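Local coordinates for ancillary protein 1 (Streptococcus pyogenes, PDB 2XI9) that serves as a pilus-presented adhesin whose internal thioester bond is required for efficient interaction with host cells, and probably binds collagen, at residues P93-K97 / I324-E328; E113-I119 / T190-D196; T296-F300 / I312-H317. All blocks are in the same frame, centred on the assembly; numbering follows the deposited sequence.

Contact 1. Residues P93-K97 / I324-E328; sequences PITFK and IIRME
Ile-325 and Met-327 of strand 321-329 pack against Phe-96 and Ile-94 of strand 94-99. This is the face-to-face packing of two sheets in a beta sandwich, and residues 93-97 belong to the prealbumin-like fold domain. The two strand segments run nearly antiparallel, at 168°, with axes 8.8 Å apart at their closest. No hydrogen bond crosses between them, so side chains fill the space between the backbones. Ile-325 makes the main contact. Its CD1 sits over the centre of one face of the Phe-96 ring, 3.8 Å from the centroid, in a CH-pi contact only 12° off the ring normal. CG1 and CG2 spread over the same ring, nearer CZ, CE2 and CD2. CG2 of Ile-325 also touches CG2 of Ile-94 at 4.1 Å, and the two isoleucines point in opposite directions where they pass. Val-103 and Leu-79 add apolar cover around Ile-325. Arg-326 points its CB away from residues 93-97, and its carbonyl O meets Ile-94 CG1 at 4.0 Å. Its guanidinium forms a salt bridge with Glu-118 through NH1 and packs on Tyr-32 as a cation-pi pair. Met-327 is selenomethionine. Its CG lies anti to the backbone N (chi1 180°), and the chain runs on extended to SE and turns about the CG-SE bond. That turn lays Met-327 CE 4.0 Å from CA of Pro-93 and 4.2 Å from CG1 of Ile-94. Glu-328 OE2, which also pairs with Lys-199, accepts from Arg-326 side-on, NE at 3.0 Å and NH2 at 3.1 Å, with the oxygen in the guanidinium plane.

Contact 2. Residues E113-I119 / T190-D196; sequences ENPNKEI and THIAGRD
A short antiparallel strand pairing, with Glu-118 bridged to Ile-192, joins edge strand 117-119 of a four-stranded sheet to edge strand 189-193 of a seven-stranded one. Ala-193 N donates to Lys-117 O at 2.9 Å, and Ile-119 N to His-191 O at 3.1 Å. Glu-118 and Ile-192 run alongside one another, with Glu-118 CG 3.4 Å from Ile-192 CG2. The Glu-118 carboxylate turns to Arg-30. CG2 of Ile-119 meets ND1 of His-191 at 3.7 Å, whose NE2 bonds to Asp-299. Where the segments part, a water bonds to Pro-115 O, Lys-117 N and Ala-193 O. The straight chain of Arg-195 passes alongside Pro-115, with CB and CD beside its O. Arg-195 NH1 reaches Glu-113 OE1 at 3.1 Å from above the carboxylate plane in a salt bridge, NH2 bonds weakly to the same oxygen, and the two planes stand 85° apart. Arg-195 NH1 also bonds weakly to Asn-114 O at 2.8 Å. Asp-297 pairs with NE, Lys-102 with the other Glu-113 oxygen. Asn-114 OD1 accepts from Asn-116 N, an Asx turn, while ND2 bonds to Asp-323. Such edge-to-edge pairing probably links the sheet of the first prealbumin-like strand to that of the thioester domain.

Contact 3. Residues T296-F300 / I312-H317; sequences TDLDF and IGTQWH
Residues 296-300 and 312-317 run antiparallel, with Phe-300 and Ile-312 facing each other as a non-hydrogen-bonded pair, their CA atoms 4.6 Å apart. Asp-299 then bonds to two different residues of the other segment. Its O accepts from Gly-313 N at 2.8 Å, and its N donates to Gln-315 O at 2.9 Å in a nearly straight bond. The carboxylate of Asp-299 extends the grip to His-317. OD1 accepts from His-317 N at 2.9 Å, and OD2 accepts from His-317 ND1 at 2.7 Å. The ND1 bond uses the syn lone pair of OD2 and lies in the imidazole plane. One carboxylate therefore fixes both the backbone and the ring of the histidine. CG of Asp-299, anti to its own carbonyl carbon (chi1 -62°), puts the carboxylate there. OD1 and OD2 each have a further donor, in His-191 and Gln-156. Asp-297 lies along the indole of Trp-316. The CB of Asp-297 sits over the six-membered ring of Trp-316, 3.4 Å from the centroid and 3° off the normal, a CH-pi contact. The Asp-297 carboxylate, turned 30° from the indole plane, goes on to Arg-195. On the apolar side, Ile-312 CD1 lies at the edge of the Phe-300 ring, 3.8 Å from CD2, and also reaches Leu-298 CB. Helix 209-222 packs there, through Ile-220 on Leu-298 and Ile-216 on Ile-312. The arrangement is that of an antiparallel beta hairpin, whose open end is tied by a His-carboxylate hydrogen bond.

The modelled chain is part of the C-terminal piece of the adhesin, and the contacts step from its prealbumin-like part toward its thioester domain. Contact 1 is apolar core between two sheets of one sandwich. Contact 3 is also buried but is held mainly by backbone bonds and a carboxylate, at the end of a hairpin in the seven-stranded sheet. Contact 2 lies between them, is only partly buried, and mixes strand pairing with salt bridges and a water. It touches both neighbours. Glu-118 joins it to contact 1 across the neighbouring strands 117-119 and 321-329. His-191 joins it to contact 3 across the neighbouring strands 189-193 and 299-303. Contacts 1 and 3 do not touch.

Contact 1. Residues P93-K97 / I324-E328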
ATOM      1  N   PRO A  93      14.805 -19.352   4.449  1.00 43.70           N
ATOM      2  CA  PRO A  93      13.960 -19.633   5.603  1.00 42.33           C
ATOM      3  C   PRO A  93      13.656 -18.364   6.395  1.00 39.60           C
ATOM      4  O   PRO A  93      14.468 -17.453   6.411  1.00 39.07           O
ATOM      5  CB  PRO A  93      14.820 -20.577   6.459  1.00 45.83           C
ATOM      6  CG  PRO A  93      15.982 -20.958   5.624  1.00 49.39           C
ATOM      7  CD  PRO A  93      16.167 -19.877   4.633  1.00 47.67           C
ATOM      8  N   ILE A  94      12.492 -18.310   7.034  1.00 38.00           N
ATOM      9  CA  ILE A  94      12.130 -17.180   7.877  1.00 36.10           C
ATOM     10  C   ILE A  94      12.198 -17.581   9.340  1.00 37.31           C
ATOM     11  O   ILE A  94      11.587 -18.563   9.738  1.00 38.43           O
ATOM     12  CB  ILE A  94      10.700 -16.668   7.591  1.00 33.01           C
ATOM     13  CG1 ILE A  94      10.532 -16.251   6.131  1.00 32.76           C
ATOM     14  CG2 ILE A  94      10.350 -15.492   8.530  1.00 31.37           C
ATOM     15  CD1 ILE A  94      11.640 -15.403   5.586  1.00 34.68           C
ATOM     16  N   THR A  95      12.920 -16.799  10.140  1.00 37.71           N
ATOM     17  CA  THR A  95      12.941 -16.982  11.582  1.00 38.82           C
ATOM     18  C   THR A  95      12.078 -15.889  12.206  1.00 36.19           C
ATOM     19  O   THR A  95      12.210 -14.718  11.847  1.00 33.57           O
ATOM     20  CB  THR A  95      14.382 -16.921  12.123  1.00 41.93           C
ATOM     21  OG1 THR A  95      15.175 -17.923  11.466  1.00 44.77           O
ATOM     22  CG2 THR A  95      14.416 -17.165  13.632  1.00 44.50           C
ATOM     23  N   PHE A  96      11.182 -16.279  13.114  1.00 35.99           N
ATOM     24  CA  PHE A  96      10.370 -15.321  13.844  1.00 34.08           C
ATOM     25  C   PHE A  96      10.162 -15.745  15.295  1.00 36.61           C
ATOM     26  O   PHE A  96      10.274 -16.931  15.629  1.00 39.60           O
ATOM     27  CB  PHE A  96       9.036 -15.055  13.125  1.00 31.71           C
ATOM     28  CG  PHE A  96       8.113 -16.242  13.033  1.00 30.70           C
ATOM     29  CD1 PHE A  96       7.071 -16.396  13.934  1.00 31.35           C
ATOM     30  CD2 PHE A  96       8.251 -17.172  12.018  1.00 30.75           C
ATOM     31  CE1 PHE A  96       6.203 -17.482  13.845  1.00 32.16           C
ATOM     32  CE2 PHE A  96       7.377 -18.268  11.911  1.00 30.48           C
ATOM     33  CZ  PHE A  96       6.359 -18.423  12.828  1.00 31.47           C
ATOM     34  N   LYS A  97       9.915 -14.763  16.152  1.00 35.73           N
ATOM     35  CA  LYS A  97       9.711 -14.973  17.576  1.00 38.39           C
ATOM     36  C   LYS A  97       8.310 -14.525  17.967  1.00 37.54           C
ATOM     37  O   LYS A  97       7.864 -13.444  17.557  1.00 34.79           O
ATOM     38  CB  LYS A  97      10.762 -14.196  18.374  1.00 39.94           C
ATOM     39  CG  LYS A  97      10.658 -14.345  19.888  1.00 43.83           C
ATOM     40  CD  LYS A  97      12.025 -14.191  20.604  1.00 49.30           C
ATOM     41  CE  LYS A  97      12.263 -12.758  21.099  1.00 50.85           C
ATOM     42  NZ  LYS A  97      13.678 -12.538  21.576  1.00 53.84           N
ATOM     43  N   ILE A 324       0.940 -11.810   9.876  1.00 18.09           N
ATOM     44  CA  ILE A 324       1.232 -12.653   8.748  1.00 18.34           C
ATOM     45  C   ILE A 324       2.689 -13.028   8.857  1.00 19.60           C
ATOM     46  O   ILE A 324       3.533 -12.189   9.172  1.00 19.85           O
ATOM     47  CB  ILE A 324       0.996 -11.910   7.426  1.00 17.31           C
ATOM     48  CG1 ILE A 324      -0.454 -11.439   7.321  1.00 18.11           C
ATOM     49  CG2 ILE A 324       1.378 -12.781   6.211  1.00 17.17           C
ATOM     50  CD1 ILE A 324      -1.492 -12.435   7.691  1.00 15.79           C
ATOM     51  N   ILE A 325       3.007 -14.298   8.627  1.00 21.56           N
ATOM     52  CA  ILE A 325       4.381 -14.660   8.364  1.00 22.53           C
ATOM     53  C   ILE A 325       4.448 -14.752   6.863  1.00 22.49           C
ATOM     54  O   ILE A 325       3.972 -15.727   6.243  1.00 22.68           O
ATOM     55  CB  ILE A 325       4.808 -15.967   9.024  1.00 25.40           C
ATOM     56  CG1 ILE A 325       4.466 -15.960  10.530  1.00 27.75           C
ATOM     57  CG2 ILE A 325       6.314 -16.200   8.791  1.00 26.04           C
ATOM     58  CD1 ILE A 325       5.023 -14.767  11.291  1.00 27.68           C
ATOM     59  N   ARG A 326       5.065 -13.740   6.277  1.00 22.43           N
ATOM     60  CA  ARG A 326       5.125 -13.583   4.840  1.00 23.70           C
ATOM     61  C   ARG A 326       6.430 -14.208   4.314  1.00 26.35           C
ATOM     62  O   ARG A 326       7.526 -13.965   4.858  1.00 27.58           O
ATOM     63  CB  ARG A 326       5.005 -12.092   4.519  1.00 23.38           C
ATOM     64  CG  ARG A 326       4.545 -11.742   3.121  1.00 24.80           C
ATOM     65  CD  ARG A 326       3.759 -10.418   3.025  1.00 25.78           C
ATOM     66  NE  ARG A 326       4.058  -9.799   1.736  1.00 26.89           N
ATOM     67  CZ  ARG A 326       3.268  -8.979   1.062  1.00 24.21           C
ATOM     68  NH1 ARG A 326       2.062  -8.620   1.517  1.00 21.86           N
ATOM     69  NH2 ARG A 326       3.699  -8.513  -0.102  1.00 25.09           N
HETATM   70  N   MSE A 327       6.313 -15.062   3.298  1.00 26.79           N
HETATM   71  CA  MSE A 327       7.478 -15.547   2.567  1.00 28.51           C
HETATM   72  C   MSE A 327       7.237 -15.285   1.084  1.00 28.47           C
HETATM   73  O   MSE A 327       6.118 -15.467   0.588  1.00 28.01           O
HETATM   74  CB  MSE A 327       7.696 -17.037   2.849  1.00 30.66           C
HETATM   75  CG  MSE A 327       8.872 -17.673   2.148  1.00 34.72           C
HETATM   76 SE   MSE A 327       8.904 -19.595   2.523  1.00 40.22          SE
HETATM   77  CE  MSE A 327      10.334 -19.784   3.816  1.00 42.70           C
ATOM     78  N   GLU A 328       8.263 -14.807   0.388  1.00 28.75           N
ATOM     79  CA  GLU A 328       8.130 -14.446  -1.014  1.00 28.87           C
ATOM     80  C   GLU A 328       9.124 -15.225  -1.877  1.00 31.79           C
ATOM     81  O   GLU A 328      10.293 -15.409  -1.503  1.00 33.06           O
ATOM     82  CB  GLU A 328       8.303 -12.942  -1.225  1.00 27.79           C
ATOM     83  CG  GLU A 328       7.479 -12.091  -0.276  1.00 26.24           C
ATOM     84  CD  GLU A 328       7.290 -10.657  -0.733  1.00 25.99           C
ATOM     85  OE1 GLU A 328       7.963 -10.207  -1.699  1.00 26.14           O
ATOM     86  OE2 GLU A 328       6.416  -9.990  -0.131  1.00 22.19           O
TER

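Contact 2. Residues E113-I119 / T190-D196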
ATOM      1  N   GLU A 113       9.720  -5.745  14.926  1.00 28.45           N
ATOM      2  CA  GLU A 113       8.296  -6.016  14.949  1.00 27.43           C
ATOM      3  C   GLU A 113       7.852  -6.457  13.564  1.00 24.25           C
ATOM      4  O   GLU A 113       8.274  -5.880  12.556  1.00 21.47           O
ATOM      5  CB  GLU A 113       7.497  -4.788  15.389  1.00 28.48           C
ATOM      6  CG  GLU A 113       5.995  -5.025  15.307  1.00 32.17           C
ATOM      7  CD  GLU A 113       5.145  -3.957  15.965  1.00 36.90           C
ATOM      8  OE1 GLU A 113       3.926  -3.941  15.647  1.00 41.38           O
ATOM      9  OE2 GLU A 113       5.673  -3.148  16.777  1.00 41.64           O
ATOM     10  N   ASN A 114       7.008  -7.482  13.514  1.00 23.09           N
ATOM     11  CA  ASN A 114       6.503  -8.000  12.248  1.00 21.30           C
ATOM     12  C   ASN A 114       5.936  -6.882  11.358  1.00 19.87           C
ATOM     13  O   ASN A 114       4.987  -6.213  11.743  1.00 18.34           O
ATOM     14  CB  ASN A 114       5.441  -9.046  12.526  1.00 21.82           C
ATOM     15  CG  ASN A 114       4.937  -9.736  11.290  1.00 20.61           C
ATOM     16  OD1 ASN A 114       5.519  -9.668  10.193  1.00 19.43           O
ATOM     17  ND2 ASN A 114       3.816 -10.398  11.456  1.00 18.89           N
ATOM     18  N   PRO A 115       6.533  -6.676  10.168  1.00 18.79           N
ATOM     19  CA  PRO A 115       6.004  -5.651   9.254  1.00 17.78           C
ATOM     20  C   PRO A 115       4.735  -6.052   8.560  1.00 16.05           C
ATOM     21  O   PRO A 115       4.049  -5.183   8.015  1.00 15.40           O
ATOM     22  CB  PRO A 115       7.109  -5.474   8.212  1.00 18.67           C
ATOM     23  CG  PRO A 115       8.052  -6.599   8.401  1.00 20.58           C
ATOM     24  CD  PRO A 115       7.747  -7.326   9.660  1.00 20.00           C
ATOM     25  N   ASN A 116       4.419  -7.348   8.532  1.00 16.03           N
ATOM     26  CA  ASN A 116       3.296  -7.819   7.772  1.00 15.51           C
ATOM     27  C   ASN A 116       2.078  -8.121   8.651  1.00 16.40           C
ATOM     28  O   ASN A 116       2.001  -9.152   9.291  1.00 17.78           O
ATOM     29  CB  ASN A 116       3.720  -9.034   6.959  1.00 15.56           C
ATOM     30  CG  ASN A 116       4.969  -8.754   6.145  1.00 17.22           C
ATOM     31  OD1 ASN A 116       6.043  -9.289   6.425  1.00 17.71           O
ATOM     32  ND2 ASN A 116       4.849  -7.842   5.184  1.00 14.72           N
ATOM     33  N   LYS A 117       1.129  -7.188   8.643  1.00 15.45           N
ATOM     34  CA  LYS A 117      -0.102  -7.296   9.365  1.00 15.88           C
ATOM     35  C   LYS A 117      -1.172  -7.102   8.299  1.00 14.65           C
ATOM     36  O   LYS A 117      -1.191  -6.093   7.626  1.00 13.53           O
ATOM     37  CB  LYS A 117      -0.146  -6.242  10.470  1.00 18.39           C
ATOM     38  CG  LYS A 117       0.994  -6.449  11.488  1.00 23.70           C
ATOM     39  CD  LYS A 117       0.859  -5.650  12.772  1.00 31.43           C
ATOM     40  CE  LYS A 117       0.050  -6.396  13.855  1.00 34.43           C
ATOM     41  NZ  LYS A 117       0.583  -7.741  14.150  1.00 39.32           N
ATOM     42  N   GLU A 118      -2.002  -8.119   8.101  1.00 14.00           N
ATOM     43  CA  GLU A 118      -2.945  -8.139   6.988  1.00 13.71           C
ATOM     44  C   GLU A 118      -4.300  -8.669   7.416  1.00 14.81           C
ATOM     45  O   GLU A 118      -4.408  -9.396   8.382  1.00 15.81           O
ATOM     46  CB  GLU A 118      -2.388  -8.980   5.841  1.00 13.17           C
ATOM     47  CG  GLU A 118      -0.973  -8.584   5.423  1.00 14.69           C
ATOM     48  CD  GLU A 118      -0.407  -9.413   4.257  1.00 15.74           C
ATOM     49  OE1 GLU A 118      -1.055 -10.388   3.800  1.00 15.27           O
ATOM     50  OE2 GLU A 118       0.723  -9.073   3.835  1.00 17.07           O
ATOM     51  N   ILE A 119      -5.345  -8.306   6.681  1.00 15.03           N
ATOM     52  CA  ILE A 119      -6.675  -8.829   6.983  1.00 16.50           C
ATOM     53  C   ILE A 119      -6.714 -10.316   6.668  1.00 16.95           C
ATOM     54  O   ILE A 119      -5.929 -10.814   5.847  1.00 16.07           O
ATOM     55  CB  ILE A 119      -7.793  -8.122   6.232  1.00 17.04           C
ATOM     56  CG1 ILE A 119      -7.550  -8.168   4.701  1.00 16.13           C
ATOM     57  CG2 ILE A 119      -7.918  -6.670   6.759  1.00 17.33           C
ATOM     58  CD1 ILE A 119      -8.712  -7.635   3.917  1.00 17.12           C
ATOM     59  N   THR A 190      -6.619  -6.112  -0.630  1.00 11.39           N
ATOM     60  CA  THR A 190      -6.216  -6.553   0.689  1.00 11.55           C
ATOM     61  C   THR A 190      -5.820  -5.336   1.507  1.00 11.60           C
ATOM     62  O   THR A 190      -5.015  -4.559   1.052  1.00 10.96           O
ATOM     63  CB  THR A 190      -5.005  -7.492   0.628  1.00 12.49           C
ATOM     64  OG1 THR A 190      -5.369  -8.635  -0.154  1.00 16.10           O
ATOM     65  CG2 THR A 190      -4.666  -7.991   2.009  1.00 13.36           C
ATOM     66  N   HIS A 191      -6.359  -5.201   2.727  1.00 11.24           N
ATOM     67  CA  HIS A 191      -5.949  -4.124   3.625  1.00  9.73           C
ATOM     68  C   HIS A 191      -4.762  -4.674   4.435  1.00  9.95           C
ATOM     69  O   HIS A 191      -4.864  -5.756   4.986  1.00 10.99           O
ATOM     70  CB  HIS A 191      -7.164  -3.750   4.483  1.00 10.17           C
ATOM     71  CG  HIS A 191      -6.874  -2.929   5.691  1.00 10.41           C
ATOM     72  ND1 HIS A 191      -7.659  -3.022   6.836  1.00 10.75           N
ATOM     73  CD2 HIS A 191      -5.912  -2.009   5.958  1.00 10.60           C
ATOM     74  CE1 HIS A 191      -7.184  -2.187   7.747  1.00 10.44           C
ATOM     75  NE2 HIS A 191      -6.137  -1.553   7.240  1.00  9.85           N
ATOM     76  N   ILE A 192      -3.635  -3.966   4.407  1.00  9.65           N
ATOM     77  CA  ILE A 192      -2.454  -4.282   5.209  1.00 10.49           C
ATOM     78  C   ILE A 192      -1.986  -3.050   5.985  1.00 10.19           C
ATOM     79  O   ILE A 192      -2.433  -1.952   5.707  1.00 10.03           O
ATOM     80  CB  ILE A 192      -1.300  -4.788   4.333  1.00 10.60           C
ATOM     81  CG1 ILE A 192      -0.736  -3.702   3.431  1.00 10.93           C
ATOM     82  CG2 ILE A 192      -1.752  -5.977   3.466  1.00 11.75           C
ATOM     83  CD1 ILE A 192       0.677  -4.059   2.861  1.00 12.91           C
ATOM     84  N   ALA A 193      -1.094  -3.263   6.949  1.00 10.09           N
ATOM     85  CA  ALA A 193      -0.412  -2.184   7.612  1.00 10.23           C
ATOM     86  C   ALA A 193       0.603  -1.620   6.626  1.00 10.26           C
ATOM     87  O   ALA A 193       1.217  -2.355   5.872  1.00 10.45           O
ATOM     88  CB  ALA A 193       0.273  -2.679   8.907  1.00  9.95           C
ATOM     89  N   GLY A 194       0.744  -0.307   6.614  1.00  8.82           N
ATOM     90  CA  GLY A 194       1.629   0.406   5.733  1.00  9.71           C
ATOM     91  C   GLY A 194       3.068   0.356   6.208  1.00  9.55           C
ATOM     92  O   GLY A 194       3.645   1.370   6.624  1.00 10.80           O
ATOM     93  N   ARG A 195       3.607  -0.854   6.171  1.00 11.08           N
ATOM     94  CA  ARG A 195       4.962  -1.146   6.490  1.00 12.05           C
ATOM     95  C   ARG A 195       5.476  -2.022   5.319  1.00 13.39           C
ATOM     96  O   ARG A 195       4.714  -2.739   4.672  1.00 13.36           O
ATOM     97  CB  ARG A 195       5.086  -1.895   7.814  1.00 13.44           C
ATOM     98  CG  ARG A 195       4.252  -1.363   9.031  1.00 12.94           C
ATOM     99  CD  ARG A 195       4.322  -2.334  10.190  1.00 16.36           C
ATOM    100  NE  ARG A 195       3.562  -1.852  11.359  1.00 19.19           N
ATOM    101  CZ  ARG A 195       3.338  -2.560  12.468  1.00 21.53           C
ATOM    102  NH1 ARG A 195       3.773  -3.804  12.596  1.00 21.15           N
ATOM    103  NH2 ARG A 195       2.660  -2.011  13.471  1.00 22.30           N
ATOM    104  N   ASP A 196       6.751  -1.951   5.035  1.00 15.13           N
ATOM    105  CA  ASP A 196       7.322  -2.809   3.991  1.00 16.16           C
ATOM    106  C   ASP A 196       6.664  -2.492   2.653  1.00 14.60           C
ATOM    107  O   ASP A 196       6.170  -3.387   1.953  1.00 15.66           O
ATOM    108  CB  ASP A 196       7.114  -4.282   4.367  1.00 17.60           C
ATOM    109  CG  ASP A 196       7.924  -5.252   3.511  1.00 23.09           C
ATOM    110  OD1 ASP A 196       9.032  -4.875   3.037  1.00 23.57           O
ATOM    111  OD2 ASP A 196       7.425  -6.415   3.340  1.00 29.62           O
TER
HETATM  112  O   HOH W   1       1.820  -4.964   6.518  1.00 13.21           O

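Contact 3. Residues T296-F300 / I312-H317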
ATOM      1  N   THR A 296       2.123   7.100  13.313  1.00 16.28           N
ATOM      2  CA  THR A 296       2.685   5.823  13.674  1.00 16.32           C
ATOM      3  C   THR A 296       2.524   4.842  12.533  1.00 14.97           C
ATOM      4  O   THR A 296       3.494   4.478  11.892  1.00 17.00           O
ATOM      5  CB  THR A 296       2.032   5.346  15.018  1.00 16.38           C
ATOM      6  OG1 THR A 296       2.278   6.336  16.021  1.00 16.66           O
ATOM      7  CG2 THR A 296       2.615   4.001  15.505  1.00 17.95           C
ATOM      8  N   ASP A 297       1.293   4.428  12.243  1.00 13.67           N
ATOM      9  CA  ASP A 297       1.029   3.452  11.196  1.00 11.80           C
ATOM     10  C   ASP A 297      -0.166   3.957  10.369  1.00 11.29           C
ATOM     11  O   ASP A 297      -0.992   4.713  10.907  1.00 12.23           O
ATOM     12  CB  ASP A 297       0.733   2.068  11.814  1.00 12.24           C
ATOM     13  CG  ASP A 297       1.990   1.276  12.152  1.00 12.52           C
ATOM     14  OD1 ASP A 297       2.761   0.939  11.213  1.00 13.35           O
ATOM     15  OD2 ASP A 297       2.188   0.980  13.341  1.00 14.67           O
ATOM     16  N   LEU A 298      -0.216   3.572   9.093  1.00  9.74           N
ATOM     17  CA  LEU A 298      -1.319   3.887   8.193  1.00  9.19           C
ATOM     18  C   LEU A 298      -1.808   2.644   7.486  1.00 10.27           C
ATOM     19  O   LEU A 298      -1.040   1.691   7.275  1.00  9.83           O
ATOM     20  CB  LEU A 298      -0.850   4.871   7.129  1.00  7.54           C
ATOM     21  CG  LEU A 298      -0.513   6.280   7.589  1.00  8.70           C
ATOM     22  CD1 LEU A 298       0.256   7.049   6.531  1.00  7.33           C
ATOM     23  CD2 LEU A 298      -1.758   7.001   7.950  1.00 10.64           C
ATOM     24  N   ASP A 299      -3.070   2.674   7.085  1.00  9.73           N
ATOM     25  CA  ASP A 299      -3.622   1.642   6.232  1.00  9.88           C
ATOM     26  C   ASP A 299      -3.034   1.726   4.807  1.00  9.32           C
ATOM     27  O   ASP A 299      -2.692   2.793   4.318  1.00  9.92           O
ATOM     28  CB  ASP A 299      -5.139   1.767   6.121  1.00 10.11           C
ATOM     29  CG  ASP A 299      -5.862   1.585   7.472  1.00 12.40           C
ATOM     30  OD1 ASP A 299      -5.359   0.868   8.395  1.00  8.53           O
ATOM     31  OD2 ASP A 299      -6.987   2.128   7.589  1.00 16.12           O
ATOM     32  N   PHE A 300      -2.982   0.582   4.146  1.00  9.20           N
ATOM     33  CA  PHE A 300      -2.503   0.473   2.757  1.00  8.74           C
ATOM     34  C   PHE A 300      -3.322  -0.650   2.126  1.00  8.97           C
ATOM     35  O   PHE A 300      -3.797  -1.495   2.834  1.00 11.39           O
ATOM     36  CB  PHE A 300      -1.008   0.185   2.769  1.00  8.67           C
ATOM     37  CG  PHE A 300      -0.347   0.184   1.422  1.00  9.04           C
ATOM     38  CD1 PHE A 300      -0.192  -0.986   0.704  1.00  9.36           C
ATOM     39  CD2 PHE A 300       0.193   1.353   0.909  1.00  6.36           C
ATOM     40  CE1 PHE A 300       0.473  -0.977  -0.534  1.00 10.05           C
ATOM     41  CE2 PHE A 300       0.807   1.369  -0.307  1.00  8.32           C
ATOM     42  CZ  PHE A 300       0.973   0.181  -1.038  1.00  7.48           C
ATOM     43  N   ILE A 312      -2.112   4.065  -0.691  1.00  8.52           N
ATOM     44  CA  ILE A 312      -1.734   4.481   0.630  1.00  9.35           C
ATOM     45  C   ILE A 312      -2.860   5.274   1.300  1.00  8.42           C
ATOM     46  O   ILE A 312      -3.397   6.201   0.736  1.00  9.23           O
ATOM     47  CB  ILE A 312      -0.397   5.308   0.632  1.00  8.97           C
ATOM     48  CG1 ILE A 312      -0.016   5.697   2.063  1.00  9.70           C
ATOM     49  CG2 ILE A 312      -0.477   6.530  -0.288  1.00 10.36           C
ATOM     50  CD1 ILE A 312       0.360   4.475   2.981  1.00  7.94           C
ATOM     51  N   GLY A 313      -3.146   4.920   2.536  1.00  8.31           N
ATOM     52  CA  GLY A 313      -4.254   5.447   3.260  1.00  8.76           C
ATOM     53  C   GLY A 313      -3.903   6.638   4.103  1.00  8.15           C
ATOM     54  O   GLY A 313      -2.739   7.059   4.166  1.00  9.60           O
ATOM     55  N   THR A 314      -4.937   7.150   4.756  1.00  8.77           N
ATOM     56  CA  THR A 314      -4.873   8.344   5.602  1.00  7.94           C
ATOM     57  C   THR A 314      -5.332   8.102   7.027  1.00  8.14           C
ATOM     58  O   THR A 314      -5.292   9.037   7.852  1.00  9.42           O
ATOM     59  CB  THR A 314      -5.719   9.475   5.002  1.00  7.78           C
ATOM     60  OG1 THR A 314      -7.068   9.019   4.804  1.00  8.43           O
ATOM     61  CG2 THR A 314      -5.153   9.912   3.701  1.00  7.90           C
ATOM     62  N   GLN A 315      -5.762   6.875   7.335  1.00  7.91           N
ATOM     63  CA  GLN A 315      -6.290   6.500   8.650  1.00  9.77           C
ATOM     64  C   GLN A 315      -5.556   5.206   9.068  1.00  9.25           C
ATOM     65  O   GLN A 315      -4.782   4.679   8.288  1.00  8.96           O
ATOM     66  CB  GLN A 315      -7.812   6.278   8.602  1.00  9.90           C
ATOM     67  CG  GLN A 315      -8.626   7.560   8.139  1.00  9.66           C
ATOM     68  CD  GLN A 315     -10.112   7.271   7.884  1.00 15.86           C
ATOM     69  OE1 GLN A 315     -10.588   6.165   8.125  1.00 16.34           O
ATOM     70  NE2 GLN A 315     -10.858   8.291   7.411  1.00 13.08           N
ATOM     71  N   TRP A 316      -5.860   4.712  10.250  1.00  9.59           N
ATOM     72  CA  TRP A 316      -5.252   3.491  10.831  1.00  9.83           C
ATOM     73  C   TRP A 316      -6.334   2.632  11.482  1.00 11.22           C
ATOM     74  O   TRP A 316      -6.959   3.055  12.478  1.00 11.83           O
ATOM     75  CB  TRP A 316      -4.171   3.893  11.843  1.00 10.50           C
ATOM     76  CG  TRP A 316      -3.553   2.782  12.597  1.00 10.38           C
ATOM     77  CD1 TRP A 316      -3.541   2.623  13.957  1.00 15.90           C
ATOM     78  CD2 TRP A 316      -2.896   1.644  12.054  1.00 12.63           C
ATOM     79  NE1 TRP A 316      -2.900   1.453  14.285  1.00 15.64           N
ATOM     80  CE2 TRP A 316      -2.491   0.839  13.131  1.00 13.90           C
ATOM     81  CE3 TRP A 316      -2.605   1.220  10.743  1.00 12.89           C
ATOM     82  CZ2 TRP A 316      -1.784  -0.378  12.943  1.00 15.51           C
ATOM     83  CZ3 TRP A 316      -1.925   0.011  10.564  1.00 12.52           C
ATOM     84  CH2 TRP A 316      -1.511  -0.754  11.664  1.00 14.41           C
ATOM     85  N   HIS A 317      -6.548   1.427  10.937  1.00 11.08           N
ATOM     86  CA  HIS A 317      -7.541   0.465  11.442  1.00 13.10           C
ATOM     87  C   HIS A 317      -6.886  -0.883  11.810  1.00 15.19           C
ATOM     88  O   HIS A 317      -6.862  -1.795  10.984  1.00 16.82           O
ATOM     89  CB  HIS A 317      -8.626   0.262  10.395  1.00 12.75           C
ATOM     90  CG  HIS A 317      -9.428   1.488  10.166  1.00 13.74           C
ATOM     91  ND1 HIS A 317      -9.010   2.496   9.327  1.00 14.49           N
ATOM     92  CD2 HIS A 317     -10.569   1.926  10.749  1.00 18.37           C
ATOM     93  CE1 HIS A 317      -9.878   3.492   9.378  1.00 12.69           C
ATOM     94  NE2 HIS A 317     -10.843   3.163  10.218  1.00 17.52           N
TER